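Long-range contacts in fimbrial subunit CupB6 (Pseudomonas aeruginosa, PDB 5CYL), which forms the adhesive tip of a chaperone-usher pilus and probably mediates attachment of the bacterium during biofilm formation: residues Cys10-Gly15 with Leu43-Lys48; Pro105-Lys110 with Ser168-Pro173; Asn233-Glu238 with Ala319-Gly324; Ser246-Leu251 with Met305-Asp310. All blocks are in the same frame, centred on the assembly; numbering follows the deposited sequence.

How the interactions relate
From the N terminus, interaction 1 first pairs strands 6-22 and 35-50 and closes a loop of 27 residues. Interaction 2 follows in series, closing 57 residues as it joins the start of strand 106-112 to the loop after strand 151-160; its centre lies 18 Å from that of interaction 1. The other two lie further along an elongated chain. Interaction 3, closing 80 residues, binds the loop before strand 239-245 to strand 311-322, and the chain it encloses contains both segments of interaction 4, which closes 53 residues where 246-251 meets the end of strand 299-308. Strands 299-308 and 311-322 are sheet neighbours. None of the contacts cross, and interactions 1 and 3 are 78 Å apart between centres.

Interaction 1. Residues Cys10-Gly15 with Leu43-Lys48; sequences CSFDNG and LFLNYK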
loop_
_atom_site.group_PDB
_atom_site.type_symbol
_atom_site.label_atom_id
_atom_site.label_comp_id
_atom_site.label_asym_id
_atom_site.label_seq_id
_atom_site.Cartn_x
_atom_site.Cartn_y
_atom_site.Cartn_z
ATOM N N CYS A 10 24.107 -13.048 29.676
ATOM C CA CYS A 10 23.648 -13.136 28.299
ATOM C C CYS A 10 23.393 -11.794 27.687
ATOM O O CYS A 10 22.990 -10.870 28.376
ATOM C CB CYS A 10 22.379 -13.936 28.223
ATOM S SG CYS A 10 22.729 -15.707 28.247
ATOM N N SER A 11 23.664 -11.666 26.400
ATOM C CA SER A 11 23.294 -10.470 25.672
ATOM C C SER A 11 23.013 -10.836 24.213
ATOM O O SER A 11 23.606 -11.786 23.647
ATOM C CB SER A 11 24.385 -9.404 25.764
ATOM O OG SER A 11 25.345 -9.598 24.757
ATOM N N PHE A 12 22.134 -10.077 23.585
ATOM C CA PHE A 12 21.763 -10.344 22.199
ATOM C C PHE A 12 22.338 -9.243 21.352
ATOM O O PHE A 12 22.202 -8.087 21.734
ATOM C CB PHE A 12 20.265 -10.324 22.080
ATOM C CG PHE A 12 19.599 -11.612 22.425
ATOM C CD1 PHE A 12 19.590 -12.660 21.512
ATOM C CD2 PHE A 12 18.865 -11.740 23.604
ATOM C CE1 PHE A 12 18.926 -13.855 21.811
ATOM C CE2 PHE A 12 18.190 -12.914 23.910
ATOM C CZ PHE A 12 18.217 -13.979 23.008
ATOM N N ASP A 13 22.984 -9.556 20.230
ATOM C CA ASP A 13 23.558 -8.493 19.387
ATOM C C ASP A 13 23.322 -8.713 17.916
ATOM O O ASP A 13 23.264 -9.841 17.460
ATOM C CB ASP A 13 25.052 -8.337 19.652
ATOM C CG ASP A 13 25.357 -7.821 21.068
ATOM O OD1 ASP A 13 25.018 -6.671 21.406
ATOM O OD2 ASP A 13 25.978 -8.567 21.845
ATOM N N ASN A 14 23.205 -7.614 17.177
ATOM C CA ASN A 14 22.836 -7.638 15.747
ATOM C C ASN A 14 23.891 -8.260 14.865
ATOM O O ASN A 14 25.079 -8.032 15.080
ATOM C CB ASN A 14 22.582 -6.222 15.245
ATOM C CG ASN A 14 21.308 -5.602 15.809
ATOM O OD1 ASN A 14 20.416 -6.286 16.323
ATOM N ND2 ASN A 14 21.200 -4.289 15.679
ATOM N N GLY A 15 23.441 -9.046 13.890
ATOM C CA GLY A 15 24.338 -9.650 12.903
ATOM C C GLY A 15 24.367 -8.784 11.660
ATOM O O GLY A 15 24.094 -7.586 11.743
ATOM N N LEU A 43 20.624 -13.163 15.061
ATOM C CA LEU A 43 21.194 -12.448 16.221
ATOM C C LEU A 43 22.373 -13.222 16.833
ATOM O O LEU A 43 22.338 -14.449 16.874
ATOM C CB LEU A 43 20.124 -12.243 17.286
ATOM C CG LEU A 43 18.956 -11.332 16.916
ATOM C CD1 LEU A 43 18.084 -11.106 18.140
ATOM C CD2 LEU A 43 19.452 -10.020 16.290
ATOM N N PHE A 44 23.413 -12.528 17.277
ATOM C CA PHE A 44 24.462 -13.173 18.073
ATOM C C PHE A 44 24.037 -13.264 19.536
ATOM O O PHE A 44 23.647 -12.250 20.161
ATOM C CB PHE A 44 25.750 -12.387 17.977
ATOM C CG PHE A 44 26.448 -12.522 16.667
ATOM C CD1 PHE A 44 26.851 -13.765 16.203
ATOM C CD2 PHE A 44 26.773 -11.389 15.918
ATOM C CE1 PHE A 44 27.544 -13.872 15.000
ATOM C CE2 PHE A 44 27.456 -11.488 14.707
ATOM C CZ PHE A 44 27.834 -12.739 14.245
ATOM N N LEU A 45 24.114 -14.462 20.085
ATOM C CA LEU A 45 23.909 -14.623 21.514
ATOM C C LEU A 45 25.259 -14.813 22.254
ATOM O O LEU A 45 25.971 -15.767 22.026
ATOM C CB LEU A 45 22.928 -15.748 21.787
ATOM C CG LEU A 45 22.469 -15.960 23.236
ATOM C CD1 LEU A 45 22.172 -14.670 24.001
ATOM C CD2 LEU A 45 21.246 -16.881 23.243
ATOM N N ASN A 46 25.596 -13.875 23.130
ATOM C CA ASN A 46 26.860 -13.908 23.860
ATOM C C ASN A 46 26.674 -14.072 25.354
ATOM O O ASN A 46 25.782 -13.482 25.981
ATOM C CB ASN A 46 27.672 -12.671 23.518
ATOM C CG ASN A 46 27.902 -12.549 22.031
ATOM O OD1 ASN A 46 28.091 -13.543 21.367
ATOM N ND2 ASN A 46 27.844 -11.328 21.498
ATOM N N TYR A 47 27.522 -14.924 25.903
ATOM C CA TYR A 47 27.471 -15.249 27.323
ATOM C C TYR A 47 28.860 -15.654 27.705
ATOM O O TYR A 47 29.658 -16.014 26.851
ATOM C CB TYR A 47 26.514 -16.405 27.562
ATOM C CG TYR A 47 26.924 -17.660 26.814
ATOM C CD1 TYR A 47 26.848 -17.715 25.436
ATOM C CD2 TYR A 47 27.368 -18.789 27.481
ATOM C CE1 TYR A 47 27.208 -18.857 24.730
ATOM C CE2 TYR A 47 27.735 -19.933 26.790
ATOM C CZ TYR A 47 27.653 -19.960 25.415
ATOM O OH TYR A 47 27.995 -21.082 24.716
ATOM N N LYS A 48 29.155 -15.583 28.988
ATOM C CA LYS A 48 30.488 -16.006 29.450
ATOM C C LYS A 48 30.355 -17.372 30.042
ATOM O O LYS A 48 29.436 -17.549 30.868
ATOM C CB LYS A 48 31.059 -15.073 30.493
#
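Leu43 meets Phe12 through one methyl: CD1 lies 4.0 Å from Phe12 CD1, the two side chains crossing at about a right angle, while its CD2 lies beside Asn14 OD1. Phe44 pairs with Asp13 by two backbone hydrogen bonds, Asp13 N to Phe44 O (2.8 Å) and Phe44 N to Asp13 O (2.7 Å), and its ring reaches the backbone of Asn14 and Gly15. Leu45 makes the clearest apolar contact. Chi1 of -173° sets its CG anti to the backbone N; from there CD1 lies over the centre of the Phe12 ring, 3.9 Å above the plane and 9° off the normal from the centroid, a CH-pi contact. Asn46 repeats the paired bonds with Ser11; the one from Asn46 N to Ser11 O is nearly straight at 175°. On the face that carries Ser11, Asp13 and Asn46, Asn46 ND2 also gives a weak bond to Asp13 OD2 (3.4 Å), an oxygen that Ser11 OG likewise approaches weakly. Tyr47 ends the walk, its CB 3.9 Å from Cys10 SG, which is joined to Cys182 in a disulfide; Tyr47 OH bonds to Ser114 N. Hydrogen-bonded and non-hydrogen-bonded pairs thus succeed one another in an antiparallel register, and Phe12, Leu43 and Leu45 face Leu154 and Ala156 of strand 151-160 in another sheet, an arrangement typical of a beta-sandwich.

Interaction 2. Residues Pro105-Lys110 with Ser168-Pro173; sequences PHALDK and SVLAVP
Two backbone hydrogen bonds join Pro105 to Leu170 and Ala107 to Ser168, one on each side of the pair His106 and Val169, whose CA atoms lie 4.3 Å apart. Leu170 N gives its hydrogen to Pro105 O over 2.9 Å, almost perfectly straight at 178° although the donor is tilted 35° from the carbonyl plane. Ala107 N reaches Ser168 O at 2.8 Å. The match amounts to a single bridge. Carbon contacts to the same two carbonyl oxygens support it: His106 CA lies 3.4 Å from Ser168 O in a CA-H...O contact, and Val169 CA approaches Pro105 O in another. Val169 CG1, anti to its own backbone N (chi1 -163°), stands 3.5 Å from that Pro105 O as well.

Apolar contacts are few. Ala107 CB and Leu170 CB touch at 4.1 Å, both directed toward the opposite segment, and both side chains rest on Val59. Flat-group packing comes from His106: Val169 CA sits over one face of the imidazole, 4.2 Å above the plane and offset toward the rim. The ring is further fixed by NE2, which hydrogen-bonds to Asp102 OD2.

In the four-stranded antiparallel sheet, strand 106-112 is an outermost strand within this chain and bonds on its inner side to strand 56-65, where Leu108 and Asp109 both face Ile60 in a classic beta bulge. Segment 168-173, in the loop after strand 151-160, meets its other side at the strand's start, at residues 105-107, while Leu170 reaches Val157 of strand 151-160.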
loop_
_atom_site.group_PDB
_atom_site.type_symbol
_atom_site.label_atom_id
_atom_site.label_comp_id
_atom_site.label_asym_id
_atom_site.label_seq_id
_atom_site.Cartn_x
_atom_site.Cartn_y
_atom_site.Cartn_z
ATOM N N PRO A 105 6.715 -16.623 28.415
ATOM C CA PRO A 105 7.499 -17.054 27.259
ATOM C C PRO A 105 7.421 -18.560 26.994
ATOM O O PRO A 105 7.076 -19.364 27.882
ATOM C CB PRO A 105 8.919 -16.675 27.639
ATOM C CG PRO A 105 8.924 -16.740 29.130
ATOM C CD PRO A 105 7.586 -16.201 29.529
ATOM N N HIS A 106 7.739 -18.931 25.760
ATOM C CA HIS A 106 7.686 -20.338 25.314
ATOM C C HIS A 106 9.040 -20.788 24.831
ATOM O O HIS A 106 9.807 -19.984 24.287
ATOM C CB HIS A 106 6.679 -20.508 24.187
ATOM C CG HIS A 106 5.263 -20.642 24.655
ATOM N ND1 HIS A 106 4.375 -21.539 24.096
ATOM C CD2 HIS A 106 4.591 -20.021 25.652
ATOM C CE1 HIS A 106 3.209 -21.440 24.711
ATOM N NE2 HIS A 106 3.318 -20.538 25.667
ATOM N N ALA A 107 9.343 -22.059 25.030
ATOM C CA ALA A 107 10.656 -22.558 24.670
ATOM C C ALA A 107 10.667 -22.948 23.201
ATOM O O ALA A 107 9.984 -23.880 22.807
ATOM C CB ALA A 107 11.019 -23.728 25.559
ATOM N N LEU A 108 11.458 -22.223 22.414
ATOM C CA LEU A 108 11.421 -22.395 20.961
ATOM C C LEU A 108 12.648 -23.017 20.366
ATOM O O LEU A 108 12.599 -23.518 19.248
ATOM C CB LEU A 108 11.132 -21.076 20.253
ATOM C CG LEU A 108 9.867 -20.417 20.807
ATOM C CD1 LEU A 108 9.764 -18.992 20.286
ATOM C CD2 LEU A 108 8.606 -21.245 20.566
ATOM N N ASP A 109 13.753 -22.949 21.097
ATOM C CA ASP A 109 15.025 -23.514 20.666
ATOM C C ASP A 109 15.902 -23.724 21.888
ATOM O O ASP A 109 15.665 -23.146 22.944
ATOM C CB ASP A 109 15.694 -22.597 19.647
ATOM C CG ASP A 109 16.474 -23.351 18.602
ATOM O OD1 ASP A 109 16.444 -24.612 18.604
ATOM O OD2 ASP A 109 17.148 -22.689 17.769
ATOM N N LYS A 110 16.894 -24.580 21.739
ATOM C CA LYS A 110 17.961 -24.730 22.736
ATOM C C LYS A 110 19.296 -24.700 22.029
ATOM O O LYS A 110 19.370 -24.943 20.835
ATOM C CB LYS A 110 17.775 -25.989 23.564
ATOM C CG LYS A 110 16.888 -27.030 22.925
ATOM C CD LYS A 110 16.567 -28.209 23.854
ATOM C CE LYS A 110 16.140 -27.765 25.244
ATOM N NZ LYS A 110 15.608 -28.873 26.095
ATOM N N SER A 168 6.976 -25.960 24.954
ATOM C CA SER A 168 6.279 -25.774 26.204
ATOM C C SER A 168 6.507 -24.330 26.732
ATOM O O SER A 168 7.459 -23.618 26.348
ATOM C CB SER A 168 6.800 -26.835 27.193
ATOM O OG SER A 168 5.816 -27.221 28.132
ATOM N N VAL A 169 5.676 -23.916 27.680
ATOM C CA VAL A 169 6.027 -22.750 28.489
ATOM C C VAL A 169 7.449 -22.883 29.074
ATOM O O VAL A 169 7.824 -23.937 29.564
ATOM C CB VAL A 169 5.057 -22.545 29.645
ATOM C CG1 VAL A 169 5.197 -21.127 30.178
ATOM C CG2 VAL A 169 3.645 -22.798 29.155
ATOM N N LEU A 170 8.232 -21.811 28.989
ATOM C CA LEU A 170 9.629 -21.831 29.435
ATOM C C LEU A 170 9.655 -21.309 30.832
ATOM O O LEU A 170 9.380 -20.129 31.043
ATOM C CB LEU A 170 10.534 -20.955 28.571
ATOM C CG LEU A 170 11.898 -20.689 29.161
ATOM C CD1 LEU A 170 12.662 -21.997 29.286
ATOM C CD2 LEU A 170 12.691 -19.739 28.278
ATOM N N ALA A 171 9.953 -22.189 31.787
ATOM C CA ALA A 171 10.035 -21.813 33.215
ATOM C C ALA A 171 11.326 -21.037 33.432
ATOM O O ALA A 171 12.378 -21.435 32.954
ATOM C CB ALA A 171 9.987 -23.021 34.100
ATOM N N VAL A 172 11.245 -19.891 34.099
ATOM C CA VAL A 172 12.446 -19.103 34.373
ATOM C C VAL A 172 12.710 -19.238 35.860
ATOM O O VAL A 172 11.882 -18.825 36.657
ATOM C CB VAL A 172 12.337 -17.609 33.989
ATOM C CG1 VAL A 172 13.662 -16.924 34.272
ATOM C CG2 VAL A 172 11.992 -17.444 32.518
ATOM N N PRO A 173 13.859 -19.818 36.242
ATOM C CA PRO A 173 14.095 -20.030 37.669
ATOM C C PRO A 173 14.142 -18.750 38.489
ATOM O O PRO A 173 14.640 -17.720 38.009
ATOM C CB PRO A 173 15.461 -20.722 37.690
ATOM C CG PRO A 173 15.510 -21.464 36.406
ATOM C CD PRO A 173 14.852 -20.536 35.422
#

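Interaction 3. Residues Asn233-Glu238 with Ala319-Gly324; sequences NDTSTE and AYIRIG
Ser236 and Tyr320 lie in the tight part of this contact, held by two hydrogen bonds of 2.9 Å, Ser236 N to Tyr320 O and Tyr320 N to Ser236 OG. The hydroxyl lies between its own backbone N and carbonyl carbon (chi1 72°), where it accepts from Tyr320 N in the place that the Ser236 carbonyl would take in a regular antiparallel pair. Ala319 CB packs against the same serine, 3.5 Å from Ser236 O. Next to it Thr235 CG2 meets Ile321 CG1 at 3.5 Å, the side chains crossing obliquely. Two more backbone bonds continue the grip, Asn233 N to Arg322 O (2.9 Å, 171°) and Arg322 N to Asp234 O (3.0 Å). The buried Arg322 holds Gly324 O side-on with NE and NH2, in the guanidinium plane, and bonds to Phe229 O through NH1.

Thr235 with Ile321 is a single bridge. The loop, which leads into strand 239-245, runs alongside strand 311-322 in the opposite sense (162°), within the fimbrial-family region, consistent with the immunoglobulin-like fold of pilins. Tyr320 turns its ring into the interior, onto Leu221 and Val224, and its OH bonds to Ala334 O.

On the looser, solvent side the exposed side chains of Asn233, Thr237 and Glu238 point away from the strand.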
loop_
_atom_site.group_PDB
_atom_site.type_symbol
_atom_site.label_atom_id
_atom_site.label_comp_id
_atom_site.label_asym_id
_atom_site.label_seq_id
_atom_site.Cartn_x
_atom_site.Cartn_y
_atom_site.Cartn_z
ATOM N N ASN A 233 -31.024 21.910 -26.729
ATOM C CA ASN A 233 -30.683 20.653 -26.069
ATOM C C ASN A 233 -30.418 19.523 -27.031
ATOM O O ASN A 233 -30.271 18.388 -26.629
ATOM C CB ASN A 233 -31.781 20.218 -25.112
ATOM C CG ASN A 233 -31.769 20.971 -23.816
ATOM O OD1 ASN A 233 -30.832 21.667 -23.488
ATOM N ND2 ASN A 233 -32.834 20.829 -23.074
ATOM N N ASP A 234 -30.377 19.847 -28.309
ATOM C CA ASP A 234 -30.155 18.873 -29.355
ATOM C C ASP A 234 -28.675 18.742 -29.561
ATOM O O ASP A 234 -27.938 19.663 -29.316
ATOM C CB ASP A 234 -30.829 19.331 -30.644
ATOM C CG ASP A 234 -32.274 18.952 -30.702
ATOM O OD1 ASP A 234 -32.812 18.506 -29.680
ATOM O OD2 ASP A 234 -32.880 19.099 -31.767
ATOM N N THR A 235 -28.230 17.584 -29.993
ATOM C CA THR A 235 -26.803 17.368 -30.043
ATOM C C THR A 235 -26.348 16.712 -31.319
ATOM O O THR A 235 -27.134 16.048 -31.981
ATOM C CB THR A 235 -26.335 16.486 -28.894
ATOM O OG1 THR A 235 -27.073 15.261 -28.909
ATOM C CG2 THR A 235 -26.486 17.171 -27.515
ATOM N N SER A 236 -25.064 16.885 -31.635
ATOM C CA SER A 236 -24.481 16.340 -32.851
ATOM C C SER A 236 -24.205 14.849 -32.661
ATOM O O SER A 236 -24.490 14.327 -31.606
ATOM C CB SER A 236 -23.230 17.118 -33.242
ATOM O OG SER A 236 -22.123 16.875 -32.394
ATOM N N THR A 237 -23.723 14.144 -33.683
ATOM C CA THR A 237 -23.352 12.741 -33.501
ATOM C C THR A 237 -22.105 12.633 -32.604
ATOM O O THR A 237 -21.179 13.460 -32.756
ATOM C CB THR A 237 -23.127 12.092 -34.850
ATOM O OG1 THR A 237 -24.321 12.228 -35.631
ATOM C CG2 THR A 237 -22.812 10.635 -34.673
ATOM N N GLU A 238 -22.146 11.684 -31.642
ATOM C CA GLU A 238 -21.107 11.471 -30.596
ATOM C C GLU A 238 -19.807 11.021 -31.160
ATOM O O GLU A 238 -19.816 10.194 -32.045
ATOM C CB GLU A 238 -21.495 10.366 -29.645
ATOM C CG GLU A 238 -22.261 10.893 -28.476
ATOM C CD GLU A 238 -22.742 9.830 -27.514
ATOM O OE1 GLU A 238 -22.725 8.620 -27.838
ATOM O OE2 GLU A 238 -23.126 10.226 -26.398
ATOM N N ALA A 319 -19.956 15.556 -28.021
ATOM C CA ALA A 319 -20.813 16.085 -29.079
ATOM C C ALA A 319 -21.087 17.551 -28.861
ATOM O O ALA A 319 -20.876 18.090 -27.767
ATOM C CB ALA A 319 -22.113 15.315 -29.190
ATOM N N TYR A 320 -21.497 18.217 -29.932
ATOM C CA TYR A 320 -22.014 19.584 -29.839
ATOM C C TYR A 320 -23.418 19.587 -29.227
ATOM O O TYR A 320 -24.227 18.692 -29.484
ATOM C CB TYR A 320 -22.053 20.197 -31.227
ATOM C CG TYR A 320 -20.688 20.600 -31.695
ATOM C CD1 TYR A 320 -19.957 21.567 -30.992
ATOM C CD2 TYR A 320 -20.122 20.035 -32.820
ATOM C CE1 TYR A 320 -18.696 21.957 -31.400
ATOM C CE2 TYR A 320 -18.845 20.398 -33.238
ATOM C CZ TYR A 320 -18.136 21.350 -32.531
ATOM O OH TYR A 320 -16.879 21.771 -32.961
ATOM N N ILE A 321 -23.708 20.592 -28.420
ATOM C CA ILE A 321 -25.064 20.752 -27.891
ATOM C C ILE A 321 -25.552 22.147 -28.193
ATOM O O ILE A 321 -24.770 23.108 -28.136
ATOM C CB ILE A 321 -25.122 20.490 -26.380
ATOM C CG1 ILE A 321 -26.570 20.288 -25.928
ATOM C CG2 ILE A 321 -24.413 21.604 -25.623
ATOM C CD1 ILE A 321 -26.740 19.982 -24.458
ATOM N N ARG A 322 -26.822 22.284 -28.515
ATOM C CA ARG A 322 -27.351 23.615 -28.760
ATOM C C ARG A 322 -27.862 24.298 -27.499
ATOM O O ARG A 322 -28.809 23.829 -26.862
ATOM C CB ARG A 322 -28.462 23.522 -29.767
ATOM C CG ARG A 322 -29.111 24.856 -30.054
ATOM C CD ARG A 322 -30.489 24.657 -30.627
ATOM N NE ARG A 322 -31.275 25.864 -30.544
ATOM C CZ ARG A 322 -32.388 26.065 -31.228
ATOM N NH1 ARG A 322 -32.863 25.118 -32.043
ATOM N NH2 ARG A 322 -33.035 27.209 -31.084
ATOM N N ILE A 323 -27.266 25.420 -27.147
ATOM C CA ILE A 323 -27.760 26.118 -25.959
ATOM C C ILE A 323 -28.557 27.391 -26.244
ATOM O O ILE A 323 -29.348 27.752 -25.391
ATOM C CB ILE A 323 -26.669 26.401 -24.924
ATOM C CG1 ILE A 323 -25.721 27.421 -25.547
ATOM C CG2 ILE A 323 -26.045 25.078 -24.472
ATOM C CD1 ILE A 323 -24.378 27.624 -24.888
ATOM N N GLY A 324 -28.396 28.034 -27.406
ATOM C CA GLY A 324 -29.119 29.287 -27.680
ATOM C C GLY A 324 -30.586 29.185 -28.104
ATOM O O GLY A 324 -31.039 28.219 -28.707
#

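Interaction 4. Residues Ser246-Leu251 with Met305-Asp310; sequences SECAAL and MRRVGD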
loop_
_atom_site.group_PDB
_atom_site.type_symbol
_atom_site.label_atom_id
_atom_site.label_comp_id
_atom_site.label_asym_id
_atom_site.label_seq_id
_atom_site.Cartn_x
_atom_site.Cartn_y
_atom_site.Cartn_z
ATOM N N SER A 246 -0.964 4.262 -18.072
ATOM C CA SER A 246 -0.401 2.891 -18.124
ATOM C C SER A 246 0.747 2.720 -17.172
ATOM O O SER A 246 1.232 3.681 -16.580
ATOM C CB SER A 246 -0.017 2.507 -19.542
ATOM O OG SER A 246 0.771 3.566 -20.063
ATOM N N GLU A 247 1.138 1.471 -16.996
ATOM C CA GLU A 247 2.170 1.112 -16.023
ATOM C C GLU A 247 1.715 1.413 -14.585
ATOM O O GLU A 247 2.497 1.801 -13.744
ATOM C CB GLU A 247 3.487 1.822 -16.337
ATOM C CG GLU A 247 4.112 1.392 -17.645
ATOM C CD GLU A 247 5.468 2.020 -17.895
ATOM O OE1 GLU A 247 6.000 2.729 -17.009
ATOM O OE2 GLU A 247 6.003 1.815 -19.003
ATOM N N CYS A 248 0.440 1.200 -14.340
ATOM C CA CYS A 248 -0.158 1.420 -13.034
ATOM C C CYS A 248 0.261 0.363 -12.045
ATOM O O CYS A 248 0.272 -0.820 -12.354
ATOM C CB CYS A 248 -1.678 1.334 -13.159
ATOM S SG CYS A 248 -2.379 2.745 -14.040
ATOM N N ALA A 249 0.537 0.781 -10.821
ATOM C CA ALA A 249 0.764 -0.167 -9.698
ATOM C C ALA A 249 -0.491 -0.972 -9.427
ATOM O O ALA A 249 -1.574 -0.448 -9.629
ATOM C CB ALA A 249 1.173 0.594 -8.440
ATOM N N ALA A 250 -0.367 -2.211 -8.952
ATOM C CA ALA A 250 -1.562 -3.084 -8.846
ATOM C C ALA A 250 -2.734 -2.433 -8.115
ATOM O O ALA A 250 -3.870 -2.599 -8.514
ATOM C CB ALA A 250 -1.220 -4.423 -8.217
ATOM N N LEU A 251 -2.428 -1.708 -7.049
ATOM C CA LEU A 251 -3.425 -1.123 -6.144
ATOM C C LEU A 251 -3.704 0.350 -6.385
ATOM O O LEU A 251 -4.419 0.972 -5.615
ATOM C CB LEU A 251 -2.930 -1.276 -4.714
ATOM C CG LEU A 251 -3.571 -2.364 -3.886
ATOM C CD1 LEU A 251 -3.811 -3.635 -4.659
ATOM C CD2 LEU A 251 -2.670 -2.616 -2.691
ATOM N N MET A 305 -11.494 6.209 -12.141
ATOM C CA MET A 305 -11.152 5.564 -13.398
ATOM C C MET A 305 -11.257 4.057 -13.301
ATOM O O MET A 305 -11.054 3.485 -12.247
ATOM C CB MET A 305 -9.753 5.973 -13.844
ATOM C CG MET A 305 -9.626 7.439 -14.092
ATOM S SD MET A 305 -7.956 7.973 -14.403
ATOM C CE MET A 305 -7.643 7.276 -16.035
ATOM N N ARG A 306 -11.548 3.440 -14.440
ATOM C CA ARG A 306 -11.637 2.005 -14.518
ATOM C C ARG A 306 -10.213 1.390 -14.546
ATOM O O ARG A 306 -9.287 1.973 -15.161
ATOM C CB ARG A 306 -12.420 1.615 -15.738
ATOM C CG ARG A 306 -12.261 0.149 -16.097
ATOM C CD ARG A 306 -13.110 -0.221 -17.295
ATOM N NE ARG A 306 -12.767 0.578 -18.464
ATOM C CZ ARG A 306 -13.494 0.609 -19.573
ATOM N NH1 ARG A 306 -13.096 1.351 -20.577
ATOM N NH2 ARG A 306 -14.633 -0.064 -19.671
ATOM N N ARG A 307 -10.042 0.254 -13.868
ATOM C CA ARG A 307 -8.755 -0.430 -13.863
ATOM C C ARG A 307 -8.826 -1.679 -14.694
ATOM O O ARG A 307 -9.673 -2.521 -14.451
ATOM C CB ARG A 307 -8.302 -0.756 -12.471
ATOM C CG ARG A 307 -7.826 0.458 -11.691
ATOM C CD ARG A 307 -6.498 1.069 -12.168
ATOM N NE ARG A 307 -5.637 0.086 -12.832
ATOM C CZ ARG A 307 -4.664 -0.618 -12.270
ATOM N NH1 ARG A 307 -4.399 -0.454 -10.989
ATOM N NH2 ARG A 307 -3.930 -1.486 -12.975
ATOM N N VAL A 308 -7.986 -1.787 -15.718
ATOM C CA VAL A 308 -7.911 -3.002 -16.543
ATOM C C VAL A 308 -6.441 -3.356 -16.787
ATOM O O VAL A 308 -5.681 -2.530 -17.285
ATOM C CB VAL A 308 -8.608 -2.843 -17.894
ATOM C CG1 VAL A 308 -9.208 -4.175 -18.281
ATOM C CG2 VAL A 308 -9.687 -1.785 -17.858
ATOM N N GLY A 309 -6.014 -4.558 -16.386
ATOM C CA GLY A 309 -4.589 -4.917 -16.429
ATOM C C GLY A 309 -3.723 -3.885 -15.721
ATOM O O GLY A 309 -4.032 -3.477 -14.639
ATOM N N ASP A 310 -2.687 -3.425 -16.400
ATOM C CA ASP A 310 -1.766 -2.442 -15.866
ATOM C C ASP A 310 -2.134 -0.994 -16.155
ATOM O O ASP A 310 -1.389 -0.091 -15.799
ATOM C CB ASP A 310 -0.358 -2.721 -16.419
ATOM C CG ASP A 310 0.224 -4.008 -15.895
ATOM O OD1 ASP A 310 -0.299 -4.520 -14.866
ATOM O OD2 ASP A 310 1.179 -4.506 -16.531
#
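Arg307 NH1 lies among several carbonyl oxygens of the segment 246-251 and what follows it: weak hydrogen bonds run to Ala249 O (3.1 Å) and Ala250 O (3.3 Å), and a further hydrogen bond goes to Ala252 O. Such a cluster of carbonyls would be expected to favour the positive charge of the guanidinium. The chain reaches them by bending at chi2 and chi3; chi2 of -70° folds CD back instead of extending it. Across one face of the guanidinium lies Cys248 CB, 3.6 Å above the plane and offset toward the rim. NH2 also makes a weak bond within its own segment, to Gly309 O.

The second attachment is through the backbone alone. Cys248 N donates to Asp310 O over 2.7 Å at 155°, in the carbonyl plane. Its SG, in turn, is tied to Cys209 by a disulfide, which pins this segment to the chain well before it.

This surface contact joins the loop between strands 239-245 and 255-260 to the turn between the antiparallel neighbours 299-308 and 311-322, where the positive phi of Gly309 favours glycine. Cys248 and Arg307 both rest on Ala312 of strand 311-322, while Ala250 and Leu251 touch Glu25 and Leu26, in the N-terminal loop between strands 6-22 and 35-50.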